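Local coordinates for protein aldo-keto reductase family 1 member C1 (Caenorhabditis elegans, PDB 1QWK) that is probably an NADPH-dependent aldose reductase, a TIM-barrel enzyme of the aldo-keto reductase family that reduces carbonyl substrates, at residues A[9-13]-A[170-174]; A[105-109]-A[145-149]. The contacts are given in a common frame with arbitrary orientation. Residues are numbered along the deposited sequence.

Interaction 1 (A[9-13]-A[170-174])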
# COMPACT_ATOMS: atom_id res chain seq x y z
N LYS A 9 -15.90 0.15 -1.41
CA LYS A 9 -16.54 -1.15 -1.56
C LYS A 9 -15.89 -1.93 -2.70
O LYS A 9 -15.88 -1.48 -3.85
CB LYS A 9 -18.04 -0.96 -1.85
CG LYS A 9 -18.84 -2.24 -1.85
CD LYS A 9 -20.32 -1.97 -2.13
CE LYS A 9 -21.15 -3.25 -2.07
NZ LYS A 9 -21.09 -3.88 -0.72
N LEU A 10 -15.32 -3.08 -2.37
CA LEU A 10 -14.68 -3.94 -3.36
C LEU A 10 -15.76 -4.63 -4.21
O LEU A 10 -16.92 -4.68 -3.80
CB LEU A 10 -13.79 -4.98 -2.67
CG LEU A 10 -12.69 -4.42 -1.75
CD1 LEU A 10 -11.82 -5.55 -1.23
CD2 LEU A 10 -11.84 -3.41 -2.52
N SER A 11 -15.37 -5.16 -5.37
CA SER A 11 -16.34 -5.80 -6.26
C SER A 11 -17.12 -6.97 -5.66
O SER A 11 -18.20 -7.31 -6.16
CB SER A 11 -15.66 -6.24 -7.56
OG SER A 11 -14.72 -7.27 -7.34
N ASN A 12 -16.60 -7.57 -4.59
CA ASN A 12 -17.30 -8.68 -3.95
C ASN A 12 -18.08 -8.24 -2.71
O ASN A 12 -18.56 -9.07 -1.94
CB ASN A 12 -16.32 -9.80 -3.59
CG ASN A 12 -15.31 -9.38 -2.55
OD1 ASN A 12 -15.17 -8.19 -2.25
ND2 ASN A 12 -14.58 -10.35 -1.99
N GLY A 13 -18.20 -6.93 -2.52
CA GLY A 13 -18.94 -6.40 -1.39
C GLY A 13 -18.15 -6.07 -0.14
O GLY A 13 -18.66 -5.39 0.75
N PRO A 170 -12.28 -12.43 -9.60
CA PRO A 170 -11.74 -11.17 -10.13
C PRO A 170 -10.66 -10.59 -9.22
O PRO A 170 -10.59 -10.92 -8.04
CB PRO A 170 -12.96 -10.26 -10.19
CG PRO A 170 -14.08 -11.23 -10.46
CD PRO A 170 -13.75 -12.36 -9.51
N VAL A 171 -9.79 -9.76 -9.79
CA VAL A 171 -8.76 -9.10 -9.00
C VAL A 171 -9.54 -8.00 -8.26
O VAL A 171 -10.16 -7.15 -8.90
CB VAL A 171 -7.69 -8.47 -9.91
CG1 VAL A 171 -6.73 -7.63 -9.08
CG2 VAL A 171 -6.92 -9.57 -10.64
N HIS A 172 -9.51 -8.01 -6.93
CA HIS A 172 -10.27 -7.03 -6.15
C HIS A 172 -9.52 -5.73 -5.87
O HIS A 172 -10.14 -4.69 -5.65
CB HIS A 172 -10.69 -7.62 -4.79
CG HIS A 172 -11.43 -8.92 -4.89
ND1 HIS A 172 -12.61 -9.06 -5.59
CD2 HIS A 172 -11.18 -10.13 -4.35
CE1 HIS A 172 -13.05 -10.30 -5.48
NE2 HIS A 172 -12.20 -10.97 -4.72
N ASN A 173 -8.19 -5.79 -5.87
CA ASN A 173 -7.38 -4.61 -5.56
C ASN A 173 -6.01 -4.65 -6.23
O ASN A 173 -5.46 -5.72 -6.49
CB ASN A 173 -7.23 -4.51 -4.03
CG ASN A 173 -6.23 -3.44 -3.59
OD1 ASN A 173 -5.06 -3.74 -3.31
ND2 ASN A 173 -6.68 -2.20 -3.53
N SER A 174 -5.48 -3.47 -6.53
CA SER A 174 -4.15 -3.31 -7.12
C SER A 174 -3.44 -2.25 -6.29
O SER A 174 -3.93 -1.13 -6.16
CB SER A 174 -4.25 -2.84 -8.57
OG SER A 174 -2.97 -2.43 -9.04
O HOH W 1 -12.81 -4.35 -6.41
O HOH W 2 -12.91 -6.53 -9.39
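K9 ends the short strand 7-9; its extended side chain runs alongside the turn, and NZ makes a weak 3.2 Å hydrogen bond to G13 O. From L10 to G13 the chain makes a type I beta turn, closed by G13 N to L10 O at 2.9 Å. L10 points at the other segment: its CD2 sits 3.8 Å from H172 O and its CD1 4.3 Å from H172 CB, and its side chain also rests on A149. S11 carries most of the polar contact. Its OG accepts a 3.3 Å hydrogen bond from H172 ND1, near the plane of the imidazole, and donates one to a water 2.8 Å away, which in turn donates to V171 O. A second water accepts from S11 N at 2.9 Å and donates to H172 O at 2.8 Å. N12 lays ND2 over one face of the ring, 3.7 Å from H172 NE2; ND2 itself is hydrogen-bonded to Y142 OH and K148 O. G13 has positive phi, which suits glycine. The turn joins strands 7-9 and 15-17, consistent with the N-terminal hairpin that closes the barrel bottom in aldo-keto reductases. It meets the loop entering strand 173-177 through one direct bond and two bridging waters, a hydrated polar seam beside buried L10 and H172.

Interaction 2 (A[105-109]-A[145-149]); sequences LEYVD and GLAKA
Two helix-to-strand loops at the N-terminal end of the barrel, leading into neighbouring parallel strands 110-113 and 150-153, run side by side, with CA atoms paired Y107-L146 (4.7 Å), V108-A147 (4.9 Å) and D109-K148 (4.6 Å). Segment 145-149 starts at G145, whose positive phi belongs to the Schellman motif ending helix 131-143. Y107 and V108 are extended and D109 near-helical (-76/-34); L146 and K148 have near-helical angles on either side of extended A147. Backbone bonds come first: V108 N donates to L146 O (3.1 Å) and K148 N to V108 O (2.9 Å), giving a single beta bridge between V108 and A147, with a CA-H...O contact of 3.2 Å from A147 CA to V108 O. One water, 3.1 Å from E106 O and 3.2 Å from G145 O, donates to both. Side chains then pack: V108 CG2 lies 4.0 Å from A147 CB. Y107 (chi1 p, chi2 83°) turns a ring face to K148 (m, m, t, t), whose CE stands 3.7 Å and NZ 4.6 Å from the ring centroid, a CH-pi and a cation-pi contact. D109 points away; OD2 accepts from I78 N and salt-bridges R73. Backbone bonds thus fix the parallel register, while exposed K148 lays methylene and ammonium over Y107.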
# COMPACT_ATOMS: atom_id res chain seq x y z
N LEU A 105 -4.30 -14.83 13.26
CA LEU A 105 -5.62 -14.62 12.69
C LEU A 105 -6.11 -15.87 11.98
O LEU A 105 -5.32 -16.73 11.59
CB LEU A 105 -5.58 -13.46 11.69
CG LEU A 105 -5.13 -12.09 12.20
CD1 LEU A 105 -4.99 -11.13 11.03
CD2 LEU A 105 -6.11 -11.57 13.23
N GLU A 106 -7.42 -15.98 11.81
CA GLU A 106 -8.00 -17.13 11.13
C GLU A 106 -8.11 -16.84 9.64
O GLU A 106 -8.24 -17.76 8.82
CB GLU A 106 -9.39 -17.44 11.71
CG GLU A 106 -9.36 -17.82 13.18
CD GLU A 106 -8.46 -19.02 13.46
OE1 GLU A 106 -8.69 -20.08 12.85
OE2 GLU A 106 -7.54 -18.90 14.29
N TYR A 107 -8.02 -15.56 9.29
CA TYR A 107 -8.10 -15.13 7.89
C TYR A 107 -7.63 -13.69 7.77
O TYR A 107 -7.56 -12.97 8.77
CB TYR A 107 -9.55 -15.23 7.40
CG TYR A 107 -10.50 -14.27 8.10
CD1 TYR A 107 -10.61 -12.94 7.69
CD2 TYR A 107 -11.25 -14.69 9.20
CE1 TYR A 107 -11.46 -12.05 8.35
CE2 TYR A 107 -12.10 -13.81 9.87
CZ TYR A 107 -12.20 -12.49 9.44
OH TYR A 107 -13.03 -11.62 10.11
N VAL A 108 -7.28 -13.27 6.56
CA VAL A 108 -6.89 -11.89 6.34
C VAL A 108 -7.97 -11.29 5.45
O VAL A 108 -8.65 -12.00 4.72
CB VAL A 108 -5.51 -11.75 5.63
CG1 VAL A 108 -4.39 -12.16 6.59
CG2 VAL A 108 -5.47 -12.57 4.36
N ASP A 109 -8.15 -9.98 5.53
CA ASP A 109 -9.17 -9.32 4.74
C ASP A 109 -8.77 -9.19 3.28
O ASP A 109 -9.61 -9.29 2.39
CB ASP A 109 -9.48 -7.97 5.37
CG ASP A 109 -10.03 -8.12 6.79
OD1 ASP A 109 -11.25 -8.30 6.95
OD2 ASP A 109 -9.22 -8.09 7.75
N GLY A 145 -11.53 -19.50 1.77
CA GLY A 145 -11.93 -18.63 2.86
C GLY A 145 -10.80 -18.08 3.71
O GLY A 145 -11.05 -17.49 4.77
N LEU A 146 -9.57 -18.27 3.26
CA LEU A 146 -8.40 -17.78 3.99
C LEU A 146 -8.20 -16.28 3.81
O LEU A 146 -7.54 -15.62 4.62
CB LEU A 146 -7.15 -18.53 3.53
CG LEU A 146 -7.13 -20.04 3.83
CD1 LEU A 146 -5.88 -20.68 3.25
CD2 LEU A 146 -7.20 -20.26 5.33
N ALA A 147 -8.76 -15.74 2.73
CA ALA A 147 -8.66 -14.30 2.45
C ALA A 147 -10.02 -13.81 1.99
O ALA A 147 -10.64 -14.43 1.12
CB ALA A 147 -7.60 -14.05 1.37
N LYS A 148 -10.50 -12.71 2.56
CA LYS A 148 -11.81 -12.17 2.20
C LYS A 148 -11.81 -11.45 0.86
O LYS A 148 -12.86 -11.12 0.32
CB LYS A 148 -12.31 -11.21 3.29
CG LYS A 148 -12.48 -11.85 4.66
CD LYS A 148 -13.54 -12.94 4.65
CE LYS A 148 -13.82 -13.45 6.06
NZ LYS A 148 -14.87 -14.50 6.07
N ALA A 149 -10.61 -11.21 0.32
CA ALA A 149 -10.43 -10.54 -0.96
C ALA A 149 -9.00 -10.80 -1.41
O ALA A 149 -8.12 -11.05 -0.58
CB ALA A 149 -10.67 -9.03 -0.81
O HOH W 3 -10.86 -18.84 7.64

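Interactions 1 and 2 have centres 14 Å apart and meet directly, the pair 105-109/145-149 being nested inside the chain loop that 9-13 and 170-174 close. N12 ND2 reaches K148 O at 3.0 Å, a probable hydrogen bond, while H172 CD2 packs 3.5 Å from A149 CA and L10 CD1 3.7 Å from A149 CB. A149 thus sits where both contacts join. Segments 105-109, 145-149 and 170-174 enter consecutive barrel strands 110-113, 150-153 and 173-177; the 10-13 turn touches the approaches to the latter two. The V108 side chain is about 9 Å from that of K81, predicted to lower the pKa of the predicted proton donor Y52, but both contacts lie at the barrel's N-terminal end, whereas aldo-keto reductase active sites open at the C-terminal strand ends.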